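Local coordinates for pyruvate carboxylase n-terminal domain (Aquifex aeolicus, PDB 1ULZ), which is the biotin carboxylase subunit of pyruvate carboxylase, with an ATP-grasp domain set between characteristic N- and C-terminal biotin carboxylase domains, at residues Q235-I240 with P419-I424; E427-A432 with E441-V446. The protein carries 1 engineered substitution. All coordinates share one frame; numbering follows the deposited sequence.

In the fold
Interaction 1 is buried and wholly apolar: helix 418-426 lies on strand 235-241 of the large antiparallel sheet, so residues of the ATP-grasp and C-terminal biotin carboxylase domains meet there through the apolar side chains of leucine, valine and isoleucine. Interaction 2 lies farther from the centre of the chain and is mainly polar, a local meeting of helix 428-432 with the segment 441-446 that soon follows it. The two helices are consecutive, and Glu427 stands at the turn between them. The contacts also touch directly: Asn423 ND2 is probably hydrogen-bonded to Val446 O at 2.8 Å, so the helix that packs on the sheet also touches segment 441-446.

Interaction 1: Q235-I240 with P419-I424; sequences QKLVEI and PLLINI
Leu237 reaches from strand 235-241 to helix 418-426 and meets three of its residues, Leu420, Leu421 and Ile424. Its CB points at the helix but is still too far back to touch it. CG lies anti to the backbone N (chi1 -172°), and here the contact begins: CG is 3.8 Å from CD2 of Leu421. Beyond it the side chain forks. CD1 stays near the same Leu421 methyl, CD2, at 4.1 Å, while CD2 of Leu237 turns instead to Leu420 and Ile424, 3.5 Å from CD2 of Leu420 and 4.2 Å from CD1 of Ile424. The Leu237 side chain is skewed to both leucines, and its branched end, CG and both methyls, makes the contact.

Val238 adds a second, smaller touch. Its CG2 sits 3.6 Å from Leu421 CD2, the two side chains running past each other in opposite senses, and that single leucine methyl is thereby shared by both strand residues. That both consecutive residues point at the helix is consistent with the break from extended geometry at Leu237 (psi -42°). No hydrogen bond crosses, and the axes of the short strand and helix segments come within 10.2 Å.

Strand 235-241 lies between strands 220-232 and 332-339, and Val238 packs on Ile230 and Ile334 of these neighbours. Leu421 also rests on Cys336 and Ile338 of strand 332-339 and on Leu406 of helix 395-407, so helix 418-426 packs against both the antiparallel sheet and a second helix.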
ATOM      1  N   GLN A 235     -14.266 -16.400  15.425  1.00 45.77           N
ATOM      2  CA  GLN A 235     -14.292 -15.502  14.273  1.00 42.29           C
ATOM      3  C   GLN A 235     -13.040 -14.630  14.339  1.00 38.49           C
ATOM      4  O   GLN A 235     -12.805 -13.935  15.334  1.00 35.24           O
ATOM      5  CB  GLN A 235     -15.541 -14.626  14.319  1.00 45.13           C
ATOM      6  CG  GLN A 235     -16.840 -15.389  14.107  1.00 49.61           C
ATOM      7  CD  GLN A 235     -17.076 -15.741  12.645  1.00 52.87           C
ATOM      8  OE1 GLN A 235     -18.057 -16.410  12.309  1.00 54.94           O
ATOM      9  NE2 GLN A 235     -16.179 -15.284  11.764  1.00 54.50           N
ATOM     10  N   LYS A 236     -12.233 -14.678  13.284  1.00 35.05           N
ATOM     11  CA  LYS A 236     -10.995 -13.911  13.233  1.00 32.12           C
ATOM     12  C   LYS A 236     -11.255 -12.403  13.247  1.00 29.99           C
ATOM     13  O   LYS A 236     -12.230 -11.924  12.664  1.00 29.66           O
ATOM     14  CB  LYS A 236     -10.190 -14.328  11.994  1.00 32.33           C
ATOM     15  CG  LYS A 236      -9.603 -15.735  12.116  1.00 32.26           C
ATOM     16  CD  LYS A 236      -9.300 -16.357  10.761  1.00 34.16           C
ATOM     17  CE  LYS A 236      -8.625 -17.712  10.920  1.00 33.48           C
ATOM     18  NZ  LYS A 236      -8.416 -18.406   9.611  1.00 33.59           N
ATOM     19  N   LEU A 237     -10.384 -11.669  13.935  1.00 27.10           N
ATOM     20  CA  LEU A 237     -10.513 -10.216  14.052  1.00 27.09           C
ATOM     21  C   LEU A 237      -9.196  -9.544  13.685  1.00 25.64           C
ATOM     22  O   LEU A 237      -9.176  -8.522  13.001  1.00 25.65           O
ATOM     23  CB  LEU A 237     -10.906  -9.848  15.484  1.00 28.02           C
ATOM     24  CG  LEU A 237     -11.276  -8.400  15.815  1.00 31.84           C
ATOM     25  CD1 LEU A 237     -12.481  -7.946  14.991  1.00 31.17           C
ATOM     26  CD2 LEU A 237     -11.601  -8.312  17.309  1.00 33.21           C
ATOM     27  N   VAL A 238      -8.094 -10.122  14.148  1.00 23.88           N
ATOM     28  CA  VAL A 238      -6.773  -9.586  13.856  1.00 23.36           C
ATOM     29  C   VAL A 238      -5.830 -10.726  13.493  1.00 24.15           C
ATOM     30  O   VAL A 238      -5.801 -11.753  14.172  1.00 25.13           O
ATOM     31  CB  VAL A 238      -6.188  -8.824  15.066  1.00 24.29           C
ATOM     32  CG1 VAL A 238      -4.783  -8.347  14.747  1.00 23.01           C
ATOM     33  CG2 VAL A 238      -7.077  -7.640  15.419  1.00 24.77           C
ATOM     34  N   GLU A 239      -5.071 -10.543  12.415  1.00 22.40           N
ATOM     35  CA  GLU A 239      -4.113 -11.547  11.958  1.00 21.14           C
ATOM     36  C   GLU A 239      -2.760 -10.896  11.667  1.00 20.96           C
ATOM     37  O   GLU A 239      -2.703  -9.753  11.220  1.00 21.61           O
ATOM     38  CB  GLU A 239      -4.619 -12.231  10.686  1.00 20.53           C
ATOM     39  CG  GLU A 239      -6.017 -12.820  10.784  1.00 21.43           C
ATOM     40  CD  GLU A 239      -7.065 -11.983  10.072  1.00 24.35           C
ATOM     41  OE1 GLU A 239      -8.232 -12.416  10.026  1.00 26.33           O
ATOM     42  OE2 GLU A 239      -6.731 -10.896   9.553  1.00 24.65           O
ATOM     43  N   ILE A 240      -1.673 -11.621  11.920  1.00 20.81           N
ATOM     44  CA  ILE A 240      -0.336 -11.092  11.659  1.00 20.65           C
ATOM     45  C   ILE A 240       0.544 -12.083  10.896  1.00 21.66           C
ATOM     46  O   ILE A 240       0.256 -13.281  10.845  1.00 22.93           O
ATOM     47  CB  ILE A 240       0.405 -10.723  12.970  1.00 20.80           C
ATOM     48  CG1 ILE A 240       0.863 -11.993  13.689  1.00 21.31           C
ATOM     49  CG2 ILE A 240      -0.510  -9.916  13.884  1.00 20.45           C
ATOM     50  CD1 ILE A 240       1.812 -11.731  14.844  1.00 18.48           C
ATOM     51  N   PRO A 419     -13.464   0.814  17.242  1.00 24.68           N
ATOM     52  CA  PRO A 419     -13.112   1.211  18.613  1.00 24.43           C
ATOM     53  C   PRO A 419     -12.419   0.073  19.359  1.00 24.13           C
ATOM     54  O   PRO A 419     -11.450   0.284  20.088  1.00 23.15           O
ATOM     55  CB  PRO A 419     -14.466   1.565  19.229  1.00 24.17           C
ATOM     56  CG  PRO A 419     -15.228   2.105  18.063  1.00 25.72           C
ATOM     57  CD  PRO A 419     -14.880   1.116  16.957  1.00 25.35           C
ATOM     58  N   LEU A 420     -12.939  -1.136  19.170  1.00 24.67           N
ATOM     59  CA  LEU A 420     -12.400  -2.338  19.793  1.00 23.20           C
ATOM     60  C   LEU A 420     -10.957  -2.547  19.346  1.00 21.75           C
ATOM     61  O   LEU A 420     -10.058  -2.717  20.170  1.00 21.78           O
ATOM     62  CB  LEU A 420     -13.246  -3.550  19.388  1.00 24.53           C
ATOM     63  CG  LEU A 420     -12.653  -4.927  19.686  1.00 25.19           C
ATOM     64  CD1 LEU A 420     -12.445  -5.075  21.175  1.00 25.71           C
ATOM     65  CD2 LEU A 420     -13.575  -6.018  19.154  1.00 25.94           C
ATOM     66  N   LEU A 421     -10.754  -2.527  18.030  1.00 21.59           N
ATOM     67  CA  LEU A 421      -9.432  -2.705  17.430  1.00 21.00           C
ATOM     68  C   LEU A 421      -8.425  -1.693  17.980  1.00 20.39           C
ATOM     69  O   LEU A 421      -7.303  -2.057  18.335  1.00 20.77           O
ATOM     70  CB  LEU A 421      -9.531  -2.585  15.903  1.00 20.11           C
ATOM     71  CG  LEU A 421     -10.340  -3.712  15.245  1.00 20.90           C
ATOM     72  CD1 LEU A 421     -10.609  -3.415  13.778  1.00 20.59           C
ATOM     73  CD2 LEU A 421      -9.580  -5.010  15.402  1.00 19.93           C
ATOM     74  N   ILE A 422      -8.832  -0.428  18.055  1.00 20.66           N
ATOM     75  CA  ILE A 422      -7.956   0.620  18.574  1.00 22.11           C
ATOM     76  C   ILE A 422      -7.498   0.275  19.994  1.00 21.84           C
ATOM     77  O   ILE A 422      -6.319   0.393  20.314  1.00 21.53           O
ATOM     78  CB  ILE A 422      -8.664   2.011  18.564  1.00 21.52           C
ATOM     79  CG1 ILE A 422      -8.974   2.423  17.121  1.00 21.29           C
ATOM     80  CG2 ILE A 422      -7.788   3.058  19.230  1.00 19.35           C
ATOM     81  CD1 ILE A 422      -9.656   3.776  16.979  1.00 20.74           C
ATOM     82  N   ASN A 423      -8.421  -0.167  20.843  1.00 23.07           N
ATOM     83  CA  ASN A 423      -8.051  -0.522  22.211  1.00 24.51           C
ATOM     84  C   ASN A 423      -7.051  -1.686  22.245  1.00 24.48           C
ATOM     85  O   ASN A 423      -6.116  -1.692  23.051  1.00 24.94           O
ATOM     86  CB  ASN A 423      -9.287  -0.884  23.045  1.00 26.26           C
ATOM     87  CG  ASN A 423     -10.097   0.333  23.458  1.00 28.20           C
ATOM     88  OD1 ASN A 423      -9.549   1.411  23.682  1.00 28.17           O
ATOM     89  ND2 ASN A 423     -11.410   0.156  23.585  1.00 29.07           N
ATOM     90  N   ILE A 424      -7.244  -2.672  21.373  1.00 23.60           N
ATOM     91  CA  ILE A 424      -6.332  -3.810  21.330  1.00 22.65           C
ATOM     92  C   ILE A 424      -4.928  -3.327  20.993  1.00 21.51           C
ATOM     93  O   ILE A 424      -3.954  -3.757  21.607  1.00 22.47           O
ATOM     94  CB  ILE A 424      -6.776  -4.863  20.277  1.00 22.23           C
ATOM     95  CG1 ILE A 424      -8.120  -5.474  20.686  1.00 21.68           C
ATOM     96  CG2 ILE A 424      -5.729  -5.958  20.152  1.00 20.87           C
ATOM     97  CD1 ILE A 424      -8.648  -6.515  19.721  1.00 21.36           C
TER

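Interaction 2: E427-A432 with E441-V446; sequences EKDFKA and EEHPEV
Glu427 brings its carboxylate to the edge of the His443 ring, OE1 lying 3.0 Å from CD2 near the ring plane. Its aliphatic part has another neighbour, for CG is 4.1 Å from CG1 of Val446. The side chain bends at chi2 (-81°), which folds CD back over the start of helix 428-432. There Glu427 is the N-cap: OE1 accepts from Asp429 N at 3.0 Å, approached from above the carboxylate plane, and OE2 accepts from Phe430 N at 2.7 Å, nearly along the C-O direction. Tyr439 OH is a further hydrogen-bond partner of OE2.

Asp429, two residues on, makes the hydrogen bond that crosses the contact. His443 NE2 donates to OD2 at 2.8 Å, almost straight at 166°, and OD2 accepts with its anti lone pair, the one facing away from OD1. OD2 lies close to the imidazole plane, although the carboxylate itself is turned 83° from the ring. Phe430 supplies its backbone N to the cap, but its ring leaves His443 behind and packs on Ile424 and Met425 of helix 418-426.

The other ring nitrogen of His443, ND1, is hydrogen-bonded to the carbonyl oxygen of Tyr439, whose ring also stacks on the imidazole. With an acceptor at each nitrogen, His443 is probably doubly protonated. Such a positive charge would suit its acidic surroundings: Asp429 and Glu427 border the ring, and OE2 of Glu445 comes within 3.9 Å of Glu427 OE1, a meeting of like charges that the imidazolium would ease.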
ATOM      1  N   GLU A 427      -3.424  -1.965  24.017  1.00 29.48           N
ATOM      2  CA  GLU A 427      -3.277  -2.883  25.132  1.00 30.45           C
ATOM      3  C   GLU A 427      -1.852  -3.376  25.364  1.00 31.43           C
ATOM      4  O   GLU A 427      -1.155  -3.816  24.445  1.00 31.56           O
ATOM      5  CB  GLU A 427      -4.256  -4.056  24.966  1.00 30.73           C
ATOM      6  CG  GLU A 427      -4.540  -4.816  26.258  1.00 32.52           C
ATOM      7  CD  GLU A 427      -3.452  -5.815  26.587  1.00 34.19           C
ATOM      8  OE1 GLU A 427      -3.160  -6.017  27.781  1.00 35.21           O
ATOM      9  OE2 GLU A 427      -2.892  -6.410  25.641  1.00 36.44           O
ATOM     10  N   LYS A 428      -1.434  -3.287  26.621  1.00 31.80           N
ATOM     11  CA  LYS A 428      -0.102  -3.681  27.060  1.00 32.18           C
ATOM     12  C   LYS A 428       0.418  -5.022  26.537  1.00 30.42           C
ATOM     13  O   LYS A 428       1.517  -5.093  25.983  1.00 28.91           O
ATOM     14  CB  LYS A 428      -0.058  -3.683  28.592  1.00 35.03           C
ATOM     15  CG  LYS A 428       1.219  -4.264  29.172  1.00 39.18           C
ATOM     16  CD  LYS A 428       1.143  -4.364  30.697  1.00 42.76           C
ATOM     17  CE  LYS A 428       2.294  -5.207  31.250  1.00 44.80           C
ATOM     18  NZ  LYS A 428       2.231  -5.338  32.742  1.00 47.38           N
ATOM     19  N   ASP A 429      -0.352  -6.090  26.710  1.00 29.83           N
ATOM     20  CA  ASP A 429       0.119  -7.390  26.250  1.00 29.55           C
ATOM     21  C   ASP A 429       0.222  -7.503  24.737  1.00 28.92           C
ATOM     22  O   ASP A 429       1.204  -8.042  24.220  1.00 28.18           O
ATOM     23  CB  ASP A 429      -0.759  -8.515  26.798  1.00 30.07           C
ATOM     24  CG  ASP A 429      -0.718  -8.594  28.315  1.00 31.27           C
ATOM     25  OD1 ASP A 429       0.347  -8.295  28.905  1.00 32.15           O
ATOM     26  OD2 ASP A 429      -1.746  -8.960  28.918  1.00 31.88           O
ATOM     27  N   PHE A 430      -0.774  -7.005  24.015  1.00 27.30           N
ATOM     28  CA  PHE A 430      -0.701  -7.089  22.565  1.00 28.41           C
ATOM     29  C   PHE A 430       0.540  -6.340  22.072  1.00 28.46           C
ATOM     30  O   PHE A 430       1.273  -6.833  21.210  1.00 28.65           O
ATOM     31  CB  PHE A 430      -1.966  -6.519  21.914  1.00 27.16           C
ATOM     32  CG  PHE A 430      -1.973  -6.642  20.414  1.00 27.01           C
ATOM     33  CD1 PHE A 430      -1.595  -5.580  19.613  1.00 25.33           C
ATOM     34  CD2 PHE A 430      -2.301  -7.843  19.810  1.00 26.25           C
ATOM     35  CE1 PHE A 430      -1.542  -5.711  18.236  1.00 25.61           C
ATOM     36  CE2 PHE A 430      -2.247  -7.977  18.431  1.00 27.35           C
ATOM     37  CZ  PHE A 430      -1.866  -6.907  17.648  1.00 25.74           C
ATOM     38  N   LYS A 431       0.791  -5.160  22.634  1.00 28.46           N
ATOM     39  CA  LYS A 431       1.956  -4.380  22.231  1.00 29.78           C
ATOM     40  C   LYS A 431       3.239  -5.149  22.478  1.00 29.09           C
ATOM     41  O   LYS A 431       4.184  -5.070  21.687  1.00 29.01           O
ATOM     42  CB  LYS A 431       2.015  -3.057  22.991  1.00 30.91           C
ATOM     43  CG  LYS A 431       0.880  -2.115  22.668  1.00 34.49           C
ATOM     44  CD  LYS A 431       1.297  -0.695  22.967  1.00 36.40           C
ATOM     45  CE  LYS A 431       2.578  -0.380  22.208  1.00 38.66           C
ATOM     46  NZ  LYS A 431       2.892   1.070  22.221  1.00 39.93           N
ATOM     47  N   ALA A 432       3.267  -5.892  23.578  1.00 29.59           N
ATOM     48  CA  ALA A 432       4.431  -6.684  23.942  1.00 30.75           C
ATOM     49  C   ALA A 432       4.497  -7.961  23.102  1.00 31.55           C
ATOM     50  O   ALA A 432       5.476  -8.711  23.171  1.00 31.37           O
ATOM     51  CB  ALA A 432       4.377  -7.035  25.433  1.00 29.89           C
ATOM     52  N   GLU A 441     -11.065 -12.755  25.952  1.00 34.60           N
ATOM     53  CA  GLU A 441     -11.644 -13.190  27.212  1.00 37.06           C
ATOM     54  C   GLU A 441     -10.777 -12.695  28.368  1.00 36.87           C
ATOM     55  O   GLU A 441     -11.292 -12.275  29.403  1.00 37.65           O
ATOM     56  CB  GLU A 441     -11.747 -14.718  27.222  1.00 39.94           C
ATOM     57  CG  GLU A 441     -12.188 -15.329  28.538  1.00 44.56           C
ATOM     58  CD  GLU A 441     -12.623 -16.771  28.368  1.00 46.90           C
ATOM     59  OE1 GLU A 441     -11.905 -17.520  27.674  1.00 49.40           O
ATOM     60  OE2 GLU A 441     -13.674 -17.160  28.928  1.00 48.54           O
ATOM     61  N   GLU A 442      -9.460 -12.724  28.173  1.00 36.99           N
ATOM     62  CA  GLU A 442      -8.508 -12.282  29.187  1.00 37.44           C
ATOM     63  C   GLU A 442      -8.326 -10.763  29.267  1.00 37.22           C
ATOM     64  O   GLU A 442      -7.601 -10.280  30.137  1.00 37.22           O
ATOM     65  CB  GLU A 442      -7.135 -12.915  28.941  1.00 40.33           C
ATOM     66  CG  GLU A 442      -7.146 -14.435  28.831  1.00 44.19           C
ATOM     67  CD  GLU A 442      -5.753 -15.016  28.683  1.00 45.75           C
ATOM     68  OE1 GLU A 442      -4.966 -14.503  27.857  1.00 47.81           O
ATOM     69  OE2 GLU A 442      -5.442 -15.996  29.391  1.00 47.46           O
ATOM     70  N   HIS A 443      -8.957 -10.012  28.366  1.00 35.47           N
ATOM     71  CA  HIS A 443      -8.822  -8.553  28.386  1.00 34.78           C
ATOM     72  C   HIS A 443     -10.150  -7.832  28.163  1.00 34.36           C
ATOM     73  O   HIS A 443     -10.307  -7.101  27.187  1.00 34.24           O
ATOM     74  CB  HIS A 443      -7.829  -8.090  27.313  1.00 34.36           C
ATOM     75  CG  HIS A 443      -6.461  -8.685  27.448  1.00 34.47           C
ATOM     76  ND1 HIS A 443      -6.186 -10.001  27.144  1.00 33.51           N
ATOM     77  CD2 HIS A 443      -5.290  -8.143  27.862  1.00 33.29           C
ATOM     78  CE1 HIS A 443      -4.908 -10.245  27.368  1.00 33.03           C
ATOM     79  NE2 HIS A 443      -4.341  -9.135  27.805  1.00 33.32           N
ATOM     80  N   PRO A 444     -11.119  -8.016  29.074  1.00 34.83           N
ATOM     81  CA  PRO A 444     -12.429  -7.363  28.942  1.00 34.93           C
ATOM     82  C   PRO A 444     -12.294  -5.843  28.862  1.00 34.12           C
ATOM     83  O   PRO A 444     -13.211  -5.138  28.436  1.00 34.75           O
ATOM     84  CB  PRO A 444     -13.169  -7.822  30.197  1.00 34.64           C
ATOM     85  CG  PRO A 444     -12.046  -7.974  31.204  1.00 35.50           C
ATOM     86  CD  PRO A 444     -10.977  -8.660  30.393  1.00 35.29           C
ATOM     87  N   GLU A 445     -11.131  -5.349  29.264  1.00 33.83           N
ATOM     88  CA  GLU A 445     -10.845  -3.922  29.240  1.00 35.65           C
ATOM     89  C   GLU A 445     -10.840  -3.314  27.830  1.00 35.40           C
ATOM     90  O   GLU A 445     -11.068  -2.114  27.673  1.00 34.25           O
ATOM     91  CB  GLU A 445      -9.497  -3.669  29.916  1.00 37.81           C
ATOM     92  CG  GLU A 445      -8.498  -4.782  29.649  1.00 42.37           C
ATOM     93  CD  GLU A 445      -7.070  -4.283  29.572  1.00 45.31           C
ATOM     94  OE1 GLU A 445      -6.867  -3.170  29.027  1.00 47.74           O
ATOM     95  OE2 GLU A 445      -6.151  -5.006  30.035  1.00 45.73           O
ATOM     96  N   VAL A 446     -10.582  -4.120  26.803  1.00 33.82           N
ATOM     97  CA  VAL A 446     -10.556  -3.574  25.445  1.00 33.89           C
ATOM     98  C   VAL A 446     -11.941  -3.259  24.897  1.00 34.76           C
ATOM     99  O   VAL A 446     -12.065  -2.585  23.868  1.00 33.98           O
ATOM    100  CB  VAL A 446      -9.825  -4.514  24.449  1.00 32.95           C
ATOM    101  CG1 VAL A 446      -8.365  -4.666  24.861  1.00 30.82           C
ATOM    102  CG2 VAL A 446     -10.523  -5.866  24.383  1.00 30.74           C
TER